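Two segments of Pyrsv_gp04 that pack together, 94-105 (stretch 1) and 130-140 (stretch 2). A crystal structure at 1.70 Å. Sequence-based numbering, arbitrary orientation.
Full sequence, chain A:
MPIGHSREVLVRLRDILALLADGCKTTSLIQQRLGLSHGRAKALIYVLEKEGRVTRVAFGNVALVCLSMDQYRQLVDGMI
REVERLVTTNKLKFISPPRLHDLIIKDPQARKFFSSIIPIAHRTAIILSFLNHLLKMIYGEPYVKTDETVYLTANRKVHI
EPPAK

Stretch 1 (94-105) FISPPRLHDLII
Stretch 2 130-140: FLNHLLKMIYG

Stretch 1 enters as a short strand, F94 and I95, and turns into a helix running from P97 through I105; stretch 2 is helical from F130 to Y139. The helix axes approach to 9.2 Å with 102° between their N-to-C directions; the CA atoms of P97 and N132 lie 5.3 Å apart. No hydrogen bond links the stretches; apolar packing joins them, burying 422 Å² in total.

I95 (phi/psi -154/148, chi1 t, chi2 t) has its CG2 3.6 Å from CD2 of L135 (m, t) and 4.0 Å from CE2 of Y139 (chi1 m, chi2 -68°). S96 (chi1 p) turns away and caps the helix, its OG accepting a weak bond from R99 N at 3.3 Å. P97 suits the first turn, where its lack of an amide hydrogen costs no helical bond; its CD lies 4.1 Å from L135 CD1, its CG 3.6 Å from OD1 of N132 (t, chi2 58°), and its O 3.9 Å from L131 CD1.

L100 (t, p) brings CD2 to 3.9 Å from L131 CD2 and 3.8 Å from L135 CD2. H101 (t, chi2 -108°) offers CB at 3.7 Å from L131 CD1. I104 (m, t) places CD1 3.7 Å from L131 CD2. Buried and pointing toward stretch 2, I95, L100 and I104 meet apolar groups, which suits hydrocarbon side chains. L131 (m, t) is thus a knob among P97, L100, H101 and I104.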

ATOM      1  N   PHE A  94      14.170  -6.669 -15.770  1.00 23.97           N
ATOM      2  CA  PHE A  94      12.770  -7.065 -15.691  1.00 23.60           C
ATOM      3  C   PHE A  94      12.415  -7.265 -14.233  1.00 23.13           C
ATOM      4  O   PHE A  94      13.304  -7.462 -13.400  1.00 22.92           O
ATOM      5  CB  PHE A  94      12.517  -8.358 -16.474  1.00 23.85           C
ATOM      6  CG  PHE A  94      13.213  -9.560 -15.895  1.00 24.08           C
ATOM      7  CD1 PHE A  94      12.571 -10.382 -14.989  1.00 25.22           C
ATOM      8  CD2 PHE A  94      14.527  -9.841 -16.234  1.00 25.46           C
ATOM      9  CE1 PHE A  94      13.217 -11.480 -14.443  1.00 25.33           C
ATOM     10  CE2 PHE A  94      15.184 -10.921 -15.691  1.00 24.39           C
ATOM     11  CZ  PHE A  94      14.527 -11.756 -14.798  1.00 25.14           C
ATOM     12  N   ILE A  95      11.116  -7.234 -13.936  1.00 22.36           N
ATOM     13  CA  ILE A  95      10.642  -7.389 -12.566  1.00 22.89           C
ATOM     14  C   ILE A  95       9.219  -7.959 -12.569  1.00 22.15           C
ATOM     15  O   ILE A  95       8.443  -7.729 -13.494  1.00 22.18           O
ATOM     16  CB  ILE A  95      10.718  -6.046 -11.793  1.00 22.52           C
ATOM     17  CG1 ILE A  95      10.515  -6.267 -10.289  1.00 24.18           C
ATOM     18  CG2 ILE A  95       9.731  -5.046 -12.347  1.00 22.19           C
ATOM     19  CD1 ILE A  95      11.114  -5.188  -9.439  1.00 25.51           C
ATOM     20  N   SER A  96       8.918  -8.748 -11.540  1.00 22.86           N
ATOM     21  CA  SER A  96       7.635  -9.395 -11.361  1.00 22.46           C
ATOM     22  C   SER A  96       7.185  -9.158  -9.910  1.00 22.12           C
ATOM     23  O   SER A  96       7.998  -8.825  -9.062  1.00 21.50           O
ATOM     24  CB  SER A  96       7.748 -10.895 -11.613  1.00 22.90           C
ATOM     25  OG  SER A  96       8.580 -11.541 -10.642  1.00 23.50           O
ATOM     26  N   PRO A  97       5.890  -9.324  -9.629  1.00 21.87           N
ATOM     27  CA  PRO A  97       5.446  -9.101  -8.245  1.00 22.32           C
ATOM     28  C   PRO A  97       6.162  -9.957  -7.186  1.00 22.38           C
ATOM     29  O   PRO A  97       6.532  -9.427  -6.134  1.00 22.46           O
ATOM     30  CB  PRO A  97       3.932  -9.363  -8.322  1.00 22.59           C
ATOM     31  CG  PRO A  97       3.584  -9.084  -9.763  1.00 22.28           C
ATOM     32  CD  PRO A  97       4.760  -9.610 -10.531  1.00 22.45           C
ATOM     33  N   PRO A  98       6.371 -11.267  -7.447  1.00 22.76           N
ATOM     34  CA  PRO A  98       7.089 -12.057  -6.449  1.00 22.93           C
ATOM     35  C   PRO A  98       8.524 -11.608  -6.271  1.00 22.97           C
ATOM     36  O   PRO A  98       9.029 -11.586  -5.160  1.00 22.65           O
ATOM     37  CB  PRO A  98       7.047 -13.473  -7.034  1.00 23.59           C
ATOM     38  CG  PRO A  98       5.918 -13.470  -7.965  1.00 24.44           C
ATOM     39  CD  PRO A  98       5.900 -12.123  -8.556  1.00 22.78           C
ATOM     40  N   ARG A  99       9.190 -11.258  -7.362  1.00 23.07           N
ATOM     41  CA  ARG A  99      10.572 -10.774  -7.249  1.00 23.98           C
ATOM     42  C   ARG A  99      10.657  -9.462  -6.465  1.00 22.47           C
ATOM     43  O   ARG A  99      11.566  -9.261  -5.662  1.00 22.30           O
ATOM     44  CB  ARG A  99      11.209 -10.645  -8.623  1.00 24.02           C
ATOM     45  CG  ARG A  99      11.608 -12.003  -9.169  1.00 27.65           C
ATOM     46  CD  ARG A  99      12.174 -11.907 -10.565  0.70 28.39           C
ATOM     47  NE  ARG A  99      13.450 -11.190 -10.638  0.50 31.96           N
ATOM     48  CZ  ARG A  99      14.648 -11.755 -10.807  0.50 33.66           C
ATOM     49  NH1 ARG A  99      14.793 -13.077 -10.889  0.50 35.06           N
ATOM     50  NH2 ARG A  99      15.722 -10.981 -10.888  1.00 36.09           N
ATOM     51  N   LEU A 100       9.701  -8.580  -6.702  1.00 21.49           N
ATOM     52  CA  LEU A 100       9.651  -7.322  -5.978  1.00 21.52           C
ATOM     53  C   LEU A 100       9.362  -7.581  -4.513  1.00 20.86           C
ATOM     54  O   LEU A 100       9.988  -6.988  -3.646  1.00 21.68           O
ATOM     55  CB  LEU A 100       8.610  -6.387  -6.584  1.00 21.14           C
ATOM     56  CG  LEU A 100       8.424  -5.057  -5.855  1.00 21.39           C
ATOM     57  CD1 LEU A 100       9.731  -4.262  -5.821  1.00 21.21           C
ATOM     58  CD2 LEU A 100       7.289  -4.239  -6.501  1.00 22.54           C
ATOM     59  N   HIS A 101       8.404  -8.465  -4.227  1.00 20.46           N
ATOM     60  CA  HIS A 101       8.147  -8.819  -2.833  1.00 20.49           C
ATOM     61  C   HIS A 101       9.433  -9.285  -2.152  1.00 21.18           C
ATOM     62  O   HIS A 101       9.760  -8.846  -1.032  1.00 20.89           O
ATOM     63  CB  HIS A 101       7.071  -9.892  -2.681  1.00 20.22           C
ATOM     64  CG  HIS A 101       6.702 -10.158  -1.253  1.00 20.56           C
ATOM     65  ND1 HIS A 101       7.054 -11.311  -0.586  1.00 22.95           N
ATOM     66  CD2 HIS A 101       6.039  -9.393  -0.355  1.00 23.33           C
ATOM     67  CE1 HIS A 101       6.606 -11.256   0.653  1.00 21.16           C
ATOM     68  NE2 HIS A 101       5.993 -10.099   0.824  1.00 22.14           N
ATOM     69  N   ASP A 102      10.169 -10.165  -2.828  1.00 21.80           N
ATOM     70  CA  ASP A 102      11.386 -10.705  -2.253  1.00 22.55           C
ATOM     71  C   ASP A 102      12.416  -9.602  -2.018  1.00 22.64           C
ATOM     72  O   ASP A 102      13.066  -9.586  -0.968  1.00 23.28           O
ATOM     73  CB  ASP A 102      11.979 -11.780  -3.145  1.00 23.09           C
ATOM     74  CG  ASP A 102      12.734 -12.841  -2.361  1.00 24.84           C
ATOM     75  OD1 ASP A 102      12.140 -13.484  -1.467  1.00 27.73           O
ATOM     76  OD2 ASP A 102      13.921 -13.033  -2.644  1.00 28.16           O
ATOM     77  N   LEU A 103      12.561  -8.672  -2.965  1.00 22.38           N
ATOM     78  CA  LEU A 103      13.527  -7.576  -2.767  1.00 22.38           C
ATOM     79  C   LEU A 103      13.110  -6.670  -1.604  1.00 22.46           C
ATOM     80  O   LEU A 103      13.963  -6.183  -0.845  1.00 23.12           O
ATOM     81  CB  LEU A 103      13.722  -6.740  -4.033  1.00 23.06           C
ATOM     82  CG  LEU A 103      14.436  -7.442  -5.188  1.00 24.16           C
ATOM     83  CD1 LEU A 103      14.322  -6.601  -6.430  1.00 27.18           C
ATOM     84  CD2 LEU A 103      15.914  -7.712  -4.830  1.00 26.39           C
ATOM     85  N   ILE A 104      11.813  -6.440  -1.463  1.00 21.64           N
ATOM     86  CA  ILE A 104      11.305  -5.599  -0.377  1.00 21.54           C
ATOM     87  C   ILE A 104      11.570  -6.227   0.981  1.00 21.94           C
ATOM     88  O   ILE A 104      12.140  -5.589   1.836  1.00 22.13           O
ATOM     89  CB  ILE A 104       9.816  -5.307  -0.539  1.00 20.89           C
ATOM     90  CG1 ILE A 104       9.586  -4.362  -1.710  1.00 20.23           C
ATOM     91  CG2 ILE A 104       9.224  -4.715   0.723  1.00 20.89           C
ATOM     92  CD1 ILE A 104       8.097  -4.292  -2.138  1.00 21.50           C
ATOM     93  N   ILE A 105      11.198  -7.485   1.176  1.00 22.48           N
ATOM     94  CA  ILE A 105      11.313  -8.071   2.521  1.00 22.81           C
ATOM     95  C   ILE A 105      12.762  -8.309   2.949  1.00 23.18           C
ATOM     96  O   ILE A 105      13.044  -8.363   4.156  1.00 24.30           O
ATOM     97  CB  ILE A 105      10.461  -9.362   2.712  1.00 22.92           C
ATOM     98  CG1 ILE A 105      10.917 -10.473   1.768  1.00 24.11           C
ATOM     99  CG2 ILE A 105       8.970  -9.039   2.597  1.00 23.01           C
ATOM    100  CD1 ILE A 105      10.140 -11.765   1.917  1.00 24.38           C
ATOM    101  N   PHE A 130      -1.328  -6.216  -4.942  1.00 23.20           N
ATOM    102  CA  PHE A 130      -0.956  -4.850  -4.579  1.00 22.65           C
ATOM    103  C   PHE A 130       0.336  -4.450  -5.301  1.00 21.87           C
ATOM    104  O   PHE A 130       0.416  -3.397  -5.925  1.00 21.37           O
ATOM    105  CB  PHE A 130      -0.770  -4.750  -3.062  1.00 23.45           C
ATOM    106  CG  PHE A 130      -0.287  -3.411  -2.580  1.00 23.14           C
ATOM    107  CD1 PHE A 130      -1.194  -2.403  -2.276  1.00 24.53           C
ATOM    108  CD2 PHE A 130       1.063  -3.160  -2.402  1.00 24.31           C
ATOM    109  CE1 PHE A 130      -0.757  -1.168  -1.811  1.00 23.96           C
ATOM    110  CE2 PHE A 130       1.500  -1.945  -1.936  1.00 24.12           C
ATOM    111  CZ  PHE A 130       0.591  -0.938  -1.641  1.00 24.00           C
ATOM    112  N   LEU A 131       1.359  -5.284  -5.188  1.00 21.46           N
ATOM    113  CA  LEU A 131       2.653  -4.998  -5.835  1.00 21.78           C
ATOM    114  C   LEU A 131       2.557  -5.026  -7.381  1.00 21.76           C
ATOM    115  O   LEU A 131       3.263  -4.278  -8.074  1.00 21.20           O
ATOM    116  CB  LEU A 131       3.708  -5.984  -5.341  1.00 21.66           C
ATOM    117  CG  LEU A 131       4.101  -5.820  -3.867  1.00 21.69           C
ATOM    118  CD1 LEU A 131       5.039  -6.928  -3.466  1.00 23.21           C
ATOM    119  CD2 LEU A 131       4.733  -4.467  -3.594  1.00 21.66           C
ATOM    120  N   ASN A 132       1.685  -5.882  -7.913  1.00 21.84           N
ATOM    121  CA  ASN A 132       1.418  -5.908  -9.349  1.00 21.88           C
ATOM    122  C   ASN A 132       0.840  -4.573  -9.805  1.00 21.78           C
ATOM    123  O   ASN A 132       1.226  -4.039 -10.833  1.00 21.95           O
ATOM    124  CB  ASN A 132       0.433  -7.021  -9.702  1.00 22.04           C
ATOM    125  CG  ASN A 132       0.267  -7.197 -11.188  1.00 22.56           C
ATOM    126  OD1 ASN A 132       1.234  -7.456 -11.890  1.00 21.97           O
ATOM    127  ND2 ASN A 132      -0.979  -7.071 -11.683  1.00 25.31           N
ATOM    128  N   HIS A 133      -0.093  -4.035  -9.021  1.00 21.78           N
ATOM    129  CA  HIS A 133      -0.702  -2.754  -9.351  1.00 21.86           C
ATOM    130  C   HIS A 133       0.350  -1.641  -9.372  1.00 21.64           C
ATOM    131  O   HIS A 133       0.355  -0.789 -10.270  1.00 22.51           O
ATOM    132  CB  HIS A 133      -1.809  -2.429  -8.352  1.00 22.18           C
ATOM    133  CG  HIS A 133      -2.594  -1.216  -8.724  1.00 22.91           C
ATOM    134  ND1 HIS A 133      -3.593  -1.240  -9.675  1.00 26.05           N
ATOM    135  CD2 HIS A 133      -2.505   0.061  -8.297  1.00 23.93           C
ATOM    136  CE1 HIS A 133      -4.095  -0.027  -9.799  1.00 25.25           C
ATOM    137  NE2 HIS A 133      -3.448   0.783  -8.982  1.00 24.45           N
ATOM    138  N   LEU A 134       1.248  -1.672  -8.392  1.00 21.19           N
ATOM    139  CA  LEU A 134       2.340  -0.705  -8.290  1.00 21.33           C
ATOM    140  C   LEU A 134       3.262  -0.825  -9.499  1.00 21.25           C
ATOM    141  O   LEU A 134       3.668   0.186 -10.102  1.00 21.10           O
ATOM    142  CB  LEU A 134       3.123  -0.935  -6.986  1.00 21.43           C
ATOM    143  CG  LEU A 134       4.285   0.012  -6.645  1.00 21.66           C
ATOM    144  CD1 LEU A 134       3.865   1.488  -6.675  1.00 21.11           C
ATOM    145  CD2 LEU A 134       4.911  -0.342  -5.288  1.00 21.02           C
ATOM    146  N   LEU A 135       3.619  -2.053  -9.854  1.00 21.32           N
ATOM    147  CA  LEU A 135       4.521  -2.254 -10.992  1.00 21.47           C
ATOM    148  C   LEU A 135       3.880  -1.751 -12.283  1.00 22.08           C
ATOM    149  O   LEU A 135       4.539  -1.147 -13.133  1.00 21.45           O
ATOM    150  CB  LEU A 135       4.940  -3.720 -11.133  1.00 21.40           C
ATOM    151  CG  LEU A 135       5.929  -4.254 -10.111  1.00 21.10           C
ATOM    152  CD1 LEU A 135       6.102  -5.754 -10.242  1.00 21.23           C
ATOM    153  CD2 LEU A 135       7.288  -3.571 -10.224  1.00 20.56           C
ATOM    154  N   LYS A 136       2.593  -1.984 -12.436  1.00 22.75           N
ATOM    155  CA  LYS A 136       1.901  -1.548 -13.645  1.00 24.61           C
ATOM    156  C   LYS A 136       1.854  -0.019 -13.734  1.00 24.12           C
ATOM    157  O   LYS A 136       1.897   0.564 -14.832  1.00 23.66           O
ATOM    158  CB  LYS A 136       0.501  -2.154 -13.652  1.00 24.23           C
ATOM    159  CG  LYS A 136      -0.100  -2.387 -14.998  1.00 27.56           C
ATOM    160  CD  LYS A 136      -1.372  -3.203 -14.842  1.00 27.38           C
ATOM    161  CE  LYS A 136      -1.384  -4.386 -15.780  1.00 30.02           C
ATOM    162  NZ  LYS A 136      -2.686  -5.116 -15.727  0.50 30.06           N
HETATM  163  N   MSE A 137       1.761   0.642 -12.580  1.00 24.76           N
HETATM  164  CA  MSE A 137       1.770   2.112 -12.534  1.00 25.77           C
HETATM  165  C   MSE A 137       3.109   2.692 -12.974  1.00 24.43           C
HETATM  166  O   MSE A 137       3.155   3.771 -13.561  1.00 24.11           O
HETATM  167  CB  MSE A 137       1.460   2.620 -11.135  1.00 25.77           C
HETATM  168  CG  MSE A 137       0.042   2.397 -10.736  1.00 27.53           C
HETATM  169 SE   MSE A 137      -0.227   2.983  -8.899  1.00 38.25          SE
HETATM  170  CE  MSE A 137       0.930   4.487  -8.900  1.00 21.30           C
ATOM    171  N   ILE A 138       4.193   1.966 -12.684  1.00 23.02           N
ATOM    172  CA  ILE A 138       5.540   2.426 -12.969  1.00 23.13           C
ATOM    173  C   ILE A 138       5.991   2.097 -14.402  1.00 22.80           C
ATOM    174  O   ILE A 138       6.598   2.941 -15.077  1.00 21.89           O
ATOM    175  CB  ILE A 138       6.557   1.829 -11.976  1.00 22.79           C
ATOM    176  CG1 ILE A 138       6.201   2.201 -10.531  1.00 23.08           C
ATOM    177  CG2 ILE A 138       7.964   2.297 -12.320  1.00 21.97           C
ATOM    178  CD1 ILE A 138       6.966   1.415  -9.483  1.00 23.70           C
ATOM    179  N   TYR A 139       5.695   0.874 -14.847  1.00 22.94           N
ATOM    180  CA  TYR A 139       6.278   0.291 -16.063  1.00 22.68           C
ATOM    181  C   TYR A 139       5.245   0.036 -17.165  1.00 22.98           C
ATOM    182  O   TYR A 139       5.603  -0.406 -18.268  1.00 23.64           O
ATOM    183  CB  TYR A 139       7.020  -1.026 -15.713  1.00 22.72           C
ATOM    184  CG  TYR A 139       8.150  -0.824 -14.711  1.00 21.77           C
ATOM    185  CD1 TYR A 139       9.291  -0.120 -15.064  1.00 21.05           C
ATOM    186  CD2 TYR A 139       8.059  -1.310 -13.412  1.00 22.25           C
ATOM    187  CE1 TYR A 139      10.315   0.084 -14.156  1.00 22.39           C
ATOM    188  CE2 TYR A 139       9.079  -1.095 -12.494  1.00 22.03           C
ATOM    189  CZ  TYR A 139      10.200  -0.395 -12.870  1.00 22.45           C
ATOM    190  OH  TYR A 139      11.220  -0.145 -11.969  1.00 23.60           O
ATOM    191  N   GLY A 140       3.972   0.300 -16.892  1.00 22.05           N
ATOM    192  CA  GLY A 140       2.915   0.041 -17.867  1.00 22.49           C
ATOM    193  C   GLY A 140       2.541  -1.427 -17.925  1.00 22.01           C
ATOM    194  O   GLY A 140       2.941  -2.210 -17.064  1.00 22.22           O
TER